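Beta-lactamase II (Erythrobacter litoralis, PDB 6V73) probably hydrolyses beta-lactam antibiotics to substituted beta-amino acids, as a zinc-dependent class B metallo-beta-lactamase. Local coordinates at residues I63-A68 with A91-H96; T67-E72 with A97-M102; C184-G189 with E236-L241; I179-C184 with A223-P228. All coordinates share one frame; numbering follows the deposited sequence.

Contact 1. Residues I63-A68 with A91-H96; sequences ILVDTA and AAVVTH. With ZN (zinc ion), chain B.
Leu64 and Ala92 pair in parallel within a beta-alpha-beta unit: strands 61-65 and 89-93 lie next to each other and helix 71-85 makes the crossover. The short strand segments approach to 4.7 Å between axes, with their directions 21° apart. Three backbone hydrogen bonds zip them together, Leu64 N to Ala91 O, Val93 N to Leu64 O (2.9 Å) and Asp66 N to Val93 O (2.8 Å). On the face turned to helices 71-85 and 105-110, Leu64 CB meets Ala92 CB at 3.9 Å; on the other face Val65 and Val93 lie alongside, pointing the same way.

A second polar grip comes beyond the strands. Asp66 CG is anti to its own carbonyl carbon (chi1 -77°), which sets the carboxylate across Thr95, and the syn lone pair of OD2 takes the Thr95 N-H at 2.8 Å along a bent path (144°). Thr95 OG1 also donates to OD1, whose position is less certain. The neighbouring methyls fit more loosely, with Thr67 CG2 and Val94 CG1 4.2 Å apart, although every touching residue is buried. Thr95 leads directly into His96, whose NE2 is bonded to a zinc ion at 2.1 Å.

Contact 2. Residues T67-E72 with A97-M102; sequences TAWTDE and AHQDKM. With ZN (zinc ion), chain B; ZN (zinc ion), chain C.
Asp100, the last ligand of the His-x-His-x-Asp zinc motif of metallo-beta-lactamases, rests its CB over the face of Trp69. The evidence for this CH-pi contact is direct: CB stands 3.3 Å from the centroid of the Trp69 six-membered ring and only 7° off its normal. Beyond CB the carboxylate plane lies 26° from that of the indole, and Asp100 OD1 reaches one zinc ion at 2.5 Å, so the tryptophan backs a metal ligand. His98, the preceding ligand of the motif, binds the other zinc through ND1 at 2.1 Å. It is also the N-cap of helix 99-102, its O accepting both Lys101 N and Met102 N.

Two further bonds tie the segments. The extended side chain of Gln99 (chi1 -166°) carries NE2 to Trp69 O at 3.1 Å; the acceptor lies in the amide plane, while the donor stands above the carbonyl plane. Thr67 N reaches Lys101 O at 3.0 Å, again from above the carbonyl plane. Around this junction, Trp69 packs on Ile49 and Ser51 of strand 49-58 and on Leu41 of strand 34-41, Lys101 NZ bonds Asn52 O, and Thr67 and Ala68 lean on helix 71-85.

Contact 3. Residues C184-G189 with E236-L241; sequences CMIKAG and ERTLDL. With ZN (zinc ion), chain C.
Thr238 of helix 233-243 faces the loop 184-189 with its CB, and its two branches do different work. OG1 stands anti to the carbonyl carbon of its own residue (chi1 -54°), a setting from which it donates to Ala234 O one turn back in the helix while accepting Lys187 N at 3.0 Å, with an N-H...O angle of 158°. The hydroxyl thus joins helix backbone to loop backbone, being gripped from both. The methyl branch CG2 instead lies against Met185 O at 3.4 Å. Ile186 crosses Thr238 at about a right angle, its CG2 being 3.9 Å from Thr238 OG1.

Arg237 also starts toward the loop, but its chain bends at chi2 and chi3. Its aliphatic part does much of the touching: CG lies 3.4 Å from Gly189 O and 3.5 Å from Ala188 O. Farther along the chain, Arg237 NE comes to 3.1 Å from Gly189 O.

On the far side of the loop, Lys187 turns its end away from the helix. Its NZ bonds Leu194 O and, at 3.0 Å in the carbonyl plane, Cys184 O, bracing the turn just after the cysteine. Cys184 SG binds, at 2.3 Å, a zinc ion that Asp100 and His226 also bind. The C-terminal helix thus packs against the loop that follows the cysteine of the Asp-Cys-His zinc site, a site characteristic of subclass B1 metallo-beta-lactamases.

Contact 4. Residues I179-C184 with A223-P228; sequences IAFGGC and AMSHSP. With ZN (zinc ion), chain C.
Phe181 and Ala223 form a parallel bridge at the margin of the smaller, four-stranded sheet of the metallo-beta-lactamase sandwich, where the loops following strands 179-181 and 221-223 lead to the zinc site. Backbone bonding comes first: Ala223 N binds Ala180 O and Gly182 N binds Ala223 O, both at 2.9 Å. Farther along, Ser225 N reaches Gly183 O at 2.9 Å, but from well above the carbonyl plane (59°), as the paired chains leave regular sheet geometry. The positive phi of Gly183 (54°) marks the same departure from the extended strand.

The apolar contact belongs to Phe181. With CG anti to the backbone N (chi1 -178°), its ring lies beside the second segment and takes Ala223 CB at the edge, in plane, 3.6 Å from CD1. Its CE1 lies near Met224 C, and Gly183 N sits over one ring face.

Metal binding joins the ends of both segments. Cys184 and His226, with Asp100, hold one zinc, and Cys184 SG is 3.6 Å from His226 NE2. The far nitrogen of the imidazole, ND1, is hydrogen-bonded to Pro50 O, and Phe46 of the second subunit meets the ring edge-to-face. Ser225 CB covers part of one imidazole face, while His226 NE2 bonds the zinc at 2.1 Å.

From the N terminus, contact 1 closes the loop from 63-68 to 91-96, across the helix 71-85 crossover. Contact 2 starts from the same stretch, sharing Thr67 and Ala68, and closes just beyond it at 97-102, so the two loops interleave. Contacts 3 and 4 follow in series and cross: 179-184 reaches forward to 223-228, while 184-189, sharing Cys184, spans on to helix 233-243. Contact 1 lies in the larger sheet, contact 2 in the loops and helix starts at its end; contacts 3 and 4 tie the smaller sheet's zinc-site loops to the C-terminal helix. Lys101 CE approaches Cys184 SG (4.1 Å), Phe181 packs on Asp66, and one zinc joins contacts 2, 3 and 4.

Contact 1. Residues I63-A68 with A91-H96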
loop_
_atom_site.group_PDB
_atom_site.type_symbol
_atom_site.label_atom_id
_atom_site.label_comp_id
_atom_site.label_asym_id
_atom_site.label_seq_id
_atom_site.Cartn_x
_atom_site.Cartn_y
_atom_site.Cartn_z
ATOM N N ILE A 63 26.721 -13.025 -4.956
ATOM C CA ILE A 63 25.988 -12.605 -3.770
ATOM C C ILE A 63 24.630 -12.088 -4.233
ATOM O O ILE A 63 24.545 -11.323 -5.206
ATOM C CB ILE A 63 26.750 -11.516 -2.992
ATOM C CG1 ILE A 63 28.259 -11.751 -3.021
ATOM C CG2 ILE A 63 26.249 -11.444 -1.579
ATOM C CD1 ILE A 63 28.715 -12.844 -2.140
ATOM N N LEU A 64 23.568 -12.499 -3.551
ATOM C CA LEU A 64 22.221 -12.057 -3.888
ATOM C C LEU A 64 21.797 -10.982 -2.894
ATOM O O LEU A 64 21.817 -11.210 -1.681
ATOM C CB LEU A 64 21.240 -13.231 -3.872
ATOM C CG LEU A 64 19.767 -12.870 -4.100
ATOM C CD1 LEU A 64 19.543 -12.273 -5.497
ATOM C CD2 LEU A 64 18.834 -14.059 -3.868
ATOM N N VAL A 65 21.436 -9.811 -3.394
ATOM C CA VAL A 65 20.855 -8.770 -2.550
ATOM C C VAL A 65 19.355 -8.768 -2.798
ATOM O O VAL A 65 18.901 -8.421 -3.894
ATOM C CB VAL A 65 21.466 -7.388 -2.811
ATOM C CG1 VAL A 65 20.854 -6.377 -1.846
ATOM C CG2 VAL A 65 22.974 -7.431 -2.627
ATOM N N ASP A 66 18.605 -9.181 -1.774
ATOM C CA ASP A 66 17.146 -9.246 -1.738
ATOM C C ASP A 66 16.564 -10.381 -2.575
ATOM O O ASP A 66 17.109 -10.741 -3.629
ATOM C CB ASP A 66 16.550 -7.902 -2.153
ATOM C CG ASP A 66 16.645 -6.866 -1.026
ATOM O OD1 ASP A 66 16.747 -5.655 -1.312
ATOM O OD2 ASP A 66 16.657 -7.278 0.159
ATOM N N THR A 67 15.472 -10.973 -2.088
ATOM C CA THR A 67 14.753 -11.983 -2.847
ATOM C C THR A 67 13.788 -11.300 -3.814
ATOM O O THR A 67 13.706 -10.078 -3.891
ATOM C CB THR A 67 14.011 -12.945 -1.918
ATOM O OG1 THR A 67 12.860 -12.298 -1.360
ATOM C CG2 THR A 67 14.913 -13.425 -0.796
ATOM N N ALA A 68 13.082 -12.088 -4.604
ATOM C CA ALA A 68 11.984 -11.540 -5.385
ATOM C C ALA A 68 10.738 -11.520 -4.505
ATOM O O ALA A 68 10.812 -11.755 -3.294
ATOM C CB ALA A 68 11.784 -12.355 -6.658
ATOM N N ALA A 91 25.554 -16.719 -1.103
ATOM C CA ALA A 91 25.059 -16.002 0.059
ATOM C C ALA A 91 24.050 -14.963 -0.401
ATOM O O ALA A 91 24.091 -14.486 -1.537
ATOM C CB ALA A 91 26.188 -15.323 0.846
ATOM N N ALA A 92 23.147 -14.614 0.501
ATOM C CA ALA A 92 22.140 -13.604 0.239
ATOM C C ALA A 92 21.993 -12.724 1.469
ATOM O O ALA A 92 22.133 -13.192 2.605
ATOM C CB ALA A 92 20.798 -14.239 -0.118
ATOM N N VAL A 93 21.724 -11.438 1.231
ATOM C CA VAL A 93 21.396 -10.488 2.287
ATOM C C VAL A 93 20.116 -9.769 1.893
ATOM O O VAL A 93 19.905 -9.468 0.713
ATOM C CB VAL A 93 22.548 -9.489 2.543
ATOM C CG1 VAL A 93 22.964 -8.795 1.258
ATOM C CG2 VAL A 93 22.155 -8.472 3.612
ATOM N N VAL A 94 19.242 -9.524 2.871
ATOM C CA VAL A 94 17.938 -8.915 2.632
ATOM C C VAL A 94 17.864 -7.597 3.389
ATOM O O VAL A 94 18.393 -7.480 4.499
ATOM C CB VAL A 94 16.786 -9.867 3.031
ATOM C CG1 VAL A 94 16.787 -11.111 2.131
ATOM C CG2 VAL A 94 16.902 -10.273 4.485
ATOM N N THR A 95 17.221 -6.595 2.784
ATOM C CA THR A 95 17.364 -5.231 3.279
ATOM C C THR A 95 16.291 -4.803 4.278
ATOM O O THR A 95 16.457 -3.748 4.897
ATOM C CB THR A 95 17.415 -4.235 2.113
ATOM O OG1 THR A 95 16.443 -4.568 1.118
ATOM C CG2 THR A 95 18.782 -4.312 1.463
ATOM N N HIS A 96 15.208 -5.583 4.452
ATOM C CA HIS A 96 14.295 -5.485 5.595
ATOM C C HIS A 96 13.145 -6.481 5.460
ATOM O O HIS A 96 13.025 -7.173 4.443
ATOM C CB HIS A 96 13.713 -4.074 5.778
ATOM C CG HIS A 96 12.917 -3.590 4.608
ATOM N ND1 HIS A 96 13.505 -3.087 3.469
ATOM C CD2 HIS A 96 11.579 -3.524 4.403
ATOM C CE1 HIS A 96 12.561 -2.735 2.611
ATOM N NE2 HIS A 96 11.385 -2.988 3.155
HETATM ZN ZN ZN B . 9.468 -2.254 2.518
#

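Contact 2. Residues T67-E72 with A97-M102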
loop_
_atom_site.group_PDB
_atom_site.type_symbol
_atom_site.label_atom_id
_atom_site.label_comp_id
_atom_site.label_asym_id
_atom_site.label_seq_id
_atom_site.Cartn_x
_atom_site.Cartn_y
_atom_site.Cartn_z
ATOM N N THR A 67 15.472 -10.973 -2.088
ATOM C CA THR A 67 14.753 -11.983 -2.847
ATOM C C THR A 67 13.788 -11.300 -3.814
ATOM O O THR A 67 13.706 -10.078 -3.891
ATOM C CB THR A 67 14.011 -12.945 -1.918
ATOM O OG1 THR A 67 12.860 -12.298 -1.360
ATOM C CG2 THR A 67 14.913 -13.425 -0.796
ATOM N N ALA A 68 13.082 -12.088 -4.604
ATOM C CA ALA A 68 11.984 -11.540 -5.385
ATOM C C ALA A 68 10.738 -11.520 -4.505
ATOM O O ALA A 68 10.812 -11.755 -3.294
ATOM C CB ALA A 68 11.784 -12.355 -6.658
ATOM N N TRP A 69 9.565 -11.271 -5.097
ATOM C CA TRP A 69 8.351 -11.221 -4.279
ATOM C C TRP A 69 7.957 -12.599 -3.743
ATOM O O TRP A 69 7.392 -12.687 -2.650
ATOM C CB TRP A 69 7.179 -10.640 -5.073
ATOM C CG TRP A 69 7.256 -9.175 -5.424
ATOM C CD1 TRP A 69 7.772 -8.627 -6.568
ATOM C CD2 TRP A 69 6.739 -8.080 -4.653
ATOM N NE1 TRP A 69 7.640 -7.255 -6.537
ATOM C CE2 TRP A 69 7.008 -6.892 -5.376
ATOM C CE3 TRP A 69 6.091 -7.985 -3.414
ATOM C CZ2 TRP A 69 6.651 -5.616 -4.896
ATOM C CZ3 TRP A 69 5.730 -6.700 -2.935
ATOM C CH2 TRP A 69 6.006 -5.542 -3.685
ATOM N N THR A 70 8.227 -13.675 -4.498
ATOM C CA THR A 70 7.737 -15.020 -4.199
ATOM C C THR A 70 8.868 -16.040 -4.255
ATOM O O THR A 70 9.924 -15.806 -4.854
ATOM C CB THR A 70 6.666 -15.485 -5.197
ATOM O OG1 THR A 70 7.255 -15.568 -6.506
ATOM C CG2 THR A 70 5.491 -14.521 -5.231
ATOM N N ASP A 71 8.611 -17.208 -3.659
ATOM C CA ASP A 71 9.566 -18.304 -3.760
ATOM C C ASP A 71 9.870 -18.610 -5.216
ATOM O O ASP A 71 11.033 -18.718 -5.613
ATOM C CB ASP A 71 9.029 -19.558 -3.066
ATOM C CG ASP A 71 9.045 -19.449 -1.561
ATOM O OD1 ASP A 71 8.413 -20.306 -0.912
ATOM O OD2 ASP A 71 9.672 -18.512 -1.024
ATOM N N GLU A 72 8.819 -18.732 -6.030
ATOM C CA GLU A 72 8.984 -19.128 -7.420
ATOM C C GLU A 72 9.828 -18.122 -8.191
ATOM O O GLU A 72 10.664 -18.502 -9.019
ATOM C CB GLU A 72 7.612 -19.292 -8.067
ATOM C CG GLU A 72 7.641 -19.233 -9.575
ATOM C CD GLU A 72 6.397 -19.823 -10.213
ATOM O OE1 GLU A 72 5.296 -19.658 -9.642
ATOM O OE2 GLU A 72 6.519 -20.461 -11.284
ATOM N N ALA A 97 12.277 -6.538 6.472
ATOM C CA ALA A 97 11.266 -7.593 6.579
ATOM C C ALA A 97 9.963 -7.163 5.903
ATOM O O ALA A 97 8.925 -6.993 6.535
ATOM C CB ALA A 97 11.023 -7.955 8.038
ATOM N N HIS A 98 10.028 -7.010 4.586
ATOM C CA HIS A 98 8.826 -6.837 3.775
ATOM C C HIS A 98 8.877 -7.843 2.640
ATOM O O HIS A 98 9.943 -8.354 2.281
ATOM C CB HIS A 98 8.671 -5.410 3.192
ATOM C CG HIS A 98 8.079 -4.419 4.146
ATOM N ND1 HIS A 98 8.131 -3.060 3.926
ATOM C CD2 HIS A 98 7.417 -4.588 5.321
ATOM C CE1 HIS A 98 7.537 -2.431 4.926
ATOM N NE2 HIS A 98 7.096 -3.335 5.788
ATOM N N GLN A 99 7.714 -8.092 2.046
ATOM C CA GLN A 99 7.599 -9.208 1.119
ATOM C C GLN A 99 8.403 -9.000 -0.158
ATOM O O GLN A 99 8.898 -9.979 -0.729
ATOM C CB GLN A 99 6.141 -9.474 0.772
ATOM C CG GLN A 99 5.977 -10.817 0.102
ATOM C CD GLN A 99 4.631 -10.968 -0.538
ATOM O OE1 GLN A 99 3.634 -10.420 -0.061
ATOM N NE2 GLN A 99 4.588 -11.705 -1.634
ATOM N N ASP A 100 8.540 -7.760 -0.639
ATOM C CA ASP A 100 9.344 -7.590 -1.847
ATOM C C ASP A 100 10.826 -7.874 -1.611
ATOM O O ASP A 100 11.545 -8.152 -2.577
ATOM C CB ASP A 100 9.167 -6.186 -2.432
ATOM C CG ASP A 100 9.284 -5.098 -1.398
ATOM O OD1 ASP A 100 9.660 -3.972 -1.783
ATOM O OD2 ASP A 100 8.992 -5.366 -0.207
ATOM N N LYS A 101 11.304 -7.823 -0.359
ATOM C CA LYS A 101 12.710 -8.075 -0.070
ATOM C C LYS A 101 12.985 -9.454 0.525
ATOM O O LYS A 101 14.095 -9.972 0.345
ATOM C CB LYS A 101 13.278 -6.983 0.867
ATOM C CG LYS A 101 13.183 -5.532 0.313
ATOM C CD LYS A 101 13.249 -5.550 -1.227
ATOM C CE LYS A 101 14.173 -4.540 -1.811
ATOM N NZ LYS A 101 14.054 -4.513 -3.285
ATOM N N MET A 102 12.002 -10.075 1.193
ATOM C CA MET A 102 12.185 -11.366 1.851
ATOM C C MET A 102 11.139 -12.406 1.453
ATOM O O MET A 102 11.045 -13.454 2.108
ATOM C CB MET A 102 12.152 -11.195 3.375
ATOM C CG MET A 102 13.294 -10.371 3.916
ATOM S SD MET A 102 13.370 -10.328 5.721
ATOM C CE MET A 102 13.625 -12.039 6.181
HETATM ZN ZN ZN B . 9.468 -2.254 2.518
HETATM ZN ZN ZN C . 9.634 -1.642 -0.968
#

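Contact 3. Residues C184-G189 with E236-L241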
loop_
_atom_site.group_PDB
_atom_site.type_symbol
_atom_site.label_atom_id
_atom_site.label_comp_id
_atom_site.label_asym_id
_atom_site.label_seq_id
_atom_site.Cartn_x
_atom_site.Cartn_y
_atom_site.Cartn_z
ATOM N N CYS A 184 14.439 0.284 -0.161
ATOM C CA CYS A 184 13.182 1.010 -0.201
ATOM C C CYS A 184 13.240 2.339 0.530
ATOM O O CYS A 184 12.287 3.125 0.426
ATOM C CB CYS A 184 12.064 0.164 0.402
ATOM S SG CYS A 184 11.839 -1.438 -0.382
ATOM N N MET A 185 14.329 2.611 1.256
ATOM C CA MET A 185 14.469 3.912 1.900
ATOM C C MET A 185 14.593 5.027 0.871
ATOM O O MET A 185 14.041 6.118 1.056
ATOM C CB MET A 185 15.684 3.904 2.817
ATOM C CG MET A 185 16.054 5.284 3.321
ATOM S SD MET A 185 17.398 5.275 4.519
ATOM C CE MET A 185 18.792 4.899 3.467
ATOM N N ILE A 186 15.320 4.773 -0.211
ATOM C CA ILE A 186 15.599 5.775 -1.226
ATOM C C ILE A 186 14.539 5.670 -2.305
ATOM O O ILE A 186 14.215 4.565 -2.768
ATOM C CB ILE A 186 17.003 5.583 -1.823
ATOM C CG1 ILE A 186 18.080 5.813 -0.765
ATOM C CG2 ILE A 186 17.197 6.504 -3.013
ATOM C CD1 ILE A 186 18.198 7.262 -0.280
ATOM N N LYS A 187 13.989 6.815 -2.700
ATOM C CA LYS A 187 13.015 6.878 -3.773
ATOM C C LYS A 187 13.552 7.788 -4.874
ATOM O O LYS A 187 14.584 8.444 -4.714
ATOM C CB LYS A 187 11.655 7.357 -3.245
ATOM C CG LYS A 187 10.623 6.240 -3.103
ATOM C CD LYS A 187 10.806 5.417 -1.835
ATOM C CE LYS A 187 9.937 4.170 -1.912
ATOM N NZ LYS A 187 9.535 3.679 -0.576
ATOM N N ALA A 188 12.841 7.820 -6.001
ATOM C CA ALA A 188 13.408 8.357 -7.229
ATOM C C ALA A 188 13.540 9.878 -7.162
ATOM O O ALA A 188 12.904 10.552 -6.352
ATOM C CB ALA A 188 12.554 7.946 -8.428
ATOM N N GLY A 189 14.386 10.419 -8.045
ATOM C CA GLY A 189 14.652 11.850 -8.062
ATOM C C GLY A 189 13.443 12.709 -8.380
ATOM O O GLY A 189 13.461 13.916 -8.117
ATOM N N GLU A 236 18.855 13.317 -2.962
ATOM C CA GLU A 236 18.462 14.688 -2.666
ATOM C C GLU A 236 16.945 14.808 -2.554
ATOM O O GLU A 236 16.423 15.397 -1.598
ATOM C CB GLU A 236 19.026 15.617 -3.744
ATOM C CG GLU A 236 18.598 17.066 -3.624
ATOM C CD GLU A 236 18.541 17.769 -4.971
ATOM O OE1 GLU A 236 19.591 17.849 -5.646
ATOM O OE2 GLU A 236 17.450 18.248 -5.348
ATOM N N ARG A 237 16.218 14.210 -3.503
ATOM C CA ARG A 237 14.760 14.284 -3.485
ATOM C C ARG A 237 14.181 13.513 -2.306
ATOM O O ARG A 237 13.200 13.952 -1.690
ATOM C CB ARG A 237 14.194 13.748 -4.798
ATOM C CG ARG A 237 12.679 13.682 -4.835
ATOM C CD ARG A 237 12.086 15.069 -4.725
ATOM N NE ARG A 237 11.932 15.692 -6.034
ATOM C CZ ARG A 237 10.759 15.918 -6.618
ATOM N NH1 ARG A 237 10.705 16.500 -7.815
ATOM N NH2 ARG A 237 9.636 15.569 -5.998
ATOM N N THR A 238 14.772 12.357 -1.989
ATOM C CA THR A 238 14.291 11.553 -0.870
ATOM C C THR A 238 14.424 12.306 0.442
ATOM O O THR A 238 13.504 12.313 1.265
ATOM C CB THR A 238 15.071 10.246 -0.779
ATOM O OG1 THR A 238 15.025 9.561 -2.035
ATOM C CG2 THR A 238 14.490 9.375 0.333
ATOM N N LEU A 239 15.583 12.928 0.663
ATOM C CA LEU A 239 15.792 13.697 1.881
ATOM C C LEU A 239 14.843 14.883 1.949
ATOM O O LEU A 239 14.281 15.173 3.011
ATOM C CB LEU A 239 17.239 14.168 1.955
ATOM C CG LEU A 239 17.541 15.088 3.133
ATOM C CD1 LEU A 239 17.710 14.295 4.431
ATOM C CD2 LEU A 239 18.768 15.892 2.824
ATOM N N ASP A 240 14.658 15.583 0.825
ATOM C CA ASP A 240 13.699 16.684 0.782
ATOM C C ASP A 240 12.329 16.207 1.234
ATOM O O ASP A 240 11.687 16.832 2.083
ATOM C CB ASP A 240 13.620 17.271 -0.631
ATOM C CG ASP A 240 14.717 18.292 -0.914
ATOM O OD1 ASP A 240 15.006 18.533 -2.109
ATOM O OD2 ASP A 240 15.283 18.859 0.049
ATOM N N LEU A 241 11.884 15.069 0.691
ATOM C CA LEU A 241 10.604 14.506 1.099
ATOM C C LEU A 241 10.626 14.105 2.566
ATOM O O LEU A 241 9.677 14.386 3.311
ATOM C CB LEU A 241 10.270 13.309 0.212
ATOM C CG LEU A 241 9.880 13.649 -1.229
ATOM C CD1 LEU A 241 9.870 12.402 -2.112
ATOM C CD2 LEU A 241 8.529 14.333 -1.247
HETATM ZN ZN ZN C . 9.634 -1.642 -0.968
#

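Contact 4. Residues I179-C184 with A223-P228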
loop_
_atom_site.group_PDB
_atom_site.type_symbol
_atom_site.label_atom_id
_atom_site.label_comp_id
_atom_site.label_asym_id
_atom_site.label_seq_id
_atom_site.Cartn_x
_atom_site.Cartn_y
_atom_site.Cartn_z
ATOM N N ILE A 179 28.658 2.243 -6.955
ATOM C CA ILE A 179 27.248 1.870 -6.883
ATOM C C ILE A 179 26.845 1.766 -5.418
ATOM O O ILE A 179 27.525 1.108 -4.625
ATOM C CB ILE A 179 26.976 0.538 -7.603
ATOM C CG1 ILE A 179 27.369 0.622 -9.080
ATOM C CG2 ILE A 179 25.521 0.114 -7.421
ATOM C CD1 ILE A 179 27.507 -0.744 -9.739
ATOM N N ALA A 180 25.737 2.400 -5.062
ATOM C CA ALA A 180 25.152 2.269 -3.733
ATOM C C ALA A 180 23.667 1.960 -3.883
ATOM O O ALA A 180 22.977 2.574 -4.709
ATOM C CB ALA A 180 25.366 3.545 -2.911
ATOM N N PHE A 181 23.187 0.994 -3.105
ATOM C CA PHE A 181 21.814 0.514 -3.169
ATOM C C PHE A 181 21.090 0.974 -1.910
ATOM O O PHE A 181 21.490 0.609 -0.801
ATOM C CB PHE A 181 21.795 -1.008 -3.288
ATOM C CG PHE A 181 20.413 -1.611 -3.409
ATOM C CD1 PHE A 181 19.650 -1.417 -4.541
ATOM C CD2 PHE A 181 19.914 -2.432 -2.411
ATOM C CE1 PHE A 181 18.398 -2.000 -4.661
ATOM C CE2 PHE A 181 18.661 -3.017 -2.523
ATOM C CZ PHE A 181 17.901 -2.799 -3.646
ATOM N N GLY A 182 20.043 1.786 -2.082
ATOM C CA GLY A 182 19.302 2.358 -0.976
ATOM C C GLY A 182 18.095 1.566 -0.524
ATOM O O GLY A 182 17.357 2.027 0.357
ATOM N N GLY A 183 17.872 0.385 -1.098
ATOM C CA GLY A 183 16.666 -0.362 -0.798
ATOM C C GLY A 183 15.421 0.469 -1.041
ATOM O O GLY A 183 15.325 1.247 -2.002
ATOM N N CYS A 184 14.439 0.284 -0.161
ATOM C CA CYS A 184 13.182 1.010 -0.201
ATOM C C CYS A 184 13.240 2.339 0.530
ATOM O O CYS A 184 12.287 3.125 0.426
ATOM C CB CYS A 184 12.064 0.164 0.402
ATOM S SG CYS A 184 11.839 -1.438 -0.382
ATOM N N ALA A 223 21.052 2.928 -6.837
ATOM C CA ALA A 223 19.979 1.987 -7.117
ATOM C C ALA A 223 19.011 1.930 -5.943
ATOM O O ALA A 223 19.353 2.279 -4.809
ATOM C CB ALA A 223 20.545 0.596 -7.409
ATOM N N MET A 224 17.786 1.489 -6.228
ATOM C CA MET A 224 16.752 1.418 -5.199
ATOM C C MET A 224 15.710 0.382 -5.597
ATOM O O MET A 224 15.721 -0.144 -6.712
ATOM C CB MET A 224 16.100 2.782 -4.972
ATOM C CG MET A 224 15.202 3.211 -6.109
ATOM S SD MET A 224 15.168 4.999 -6.312
ATOM C CE MET A 224 16.681 5.293 -7.225
ATOM N N SER A 225 14.779 0.125 -4.675
ATOM C CA SER A 225 13.886 -1.023 -4.824
ATOM C C SER A 225 12.833 -0.824 -5.908
ATOM O O SER A 225 12.427 -1.797 -6.554
ATOM C CB SER A 225 13.192 -1.332 -3.500
ATOM O OG SER A 225 14.132 -1.672 -2.499
ATOM N N HIS A 226 12.330 0.396 -6.105
ATOM C CA HIS A 226 11.080 0.531 -6.849
ATOM C C HIS A 226 11.167 1.459 -8.046
ATOM O O HIS A 226 10.128 1.782 -8.631
ATOM C CB HIS A 226 9.947 0.960 -5.909
ATOM C CG HIS A 226 9.639 -0.063 -4.852
ATOM N ND1 HIS A 226 9.163 -1.322 -5.153
ATOM C CD2 HIS A 226 9.778 -0.030 -3.505
ATOM C CE1 HIS A 226 9.004 -2.011 -4.037
ATOM N NE2 HIS A 226 9.367 -1.250 -3.023
ATOM N N SER A 227 12.364 1.856 -8.456
ATOM C CA SER A 227 12.545 2.583 -9.706
ATOM C C SER A 227 13.962 2.329 -10.187
ATOM O O SER A 227 14.811 1.882 -9.413
ATOM C CB SER A 227 12.263 4.089 -9.546
ATOM O OG SER A 227 12.770 4.598 -8.328
ATOM N N PRO A 228 14.239 2.552 -11.464
ATOM C CA PRO A 228 15.529 2.136 -12.020
ATOM C C PRO A 228 16.679 2.954 -11.458
ATOM O O PRO A 228 16.457 3.964 -10.775
ATOM C CB PRO A 228 15.349 2.363 -13.527
ATOM C CG PRO A 228 14.152 3.173 -13.674
ATOM C CD PRO A 228 13.282 2.919 -12.518
HETATM ZN ZN ZN C . 9.634 -1.642 -0.968
#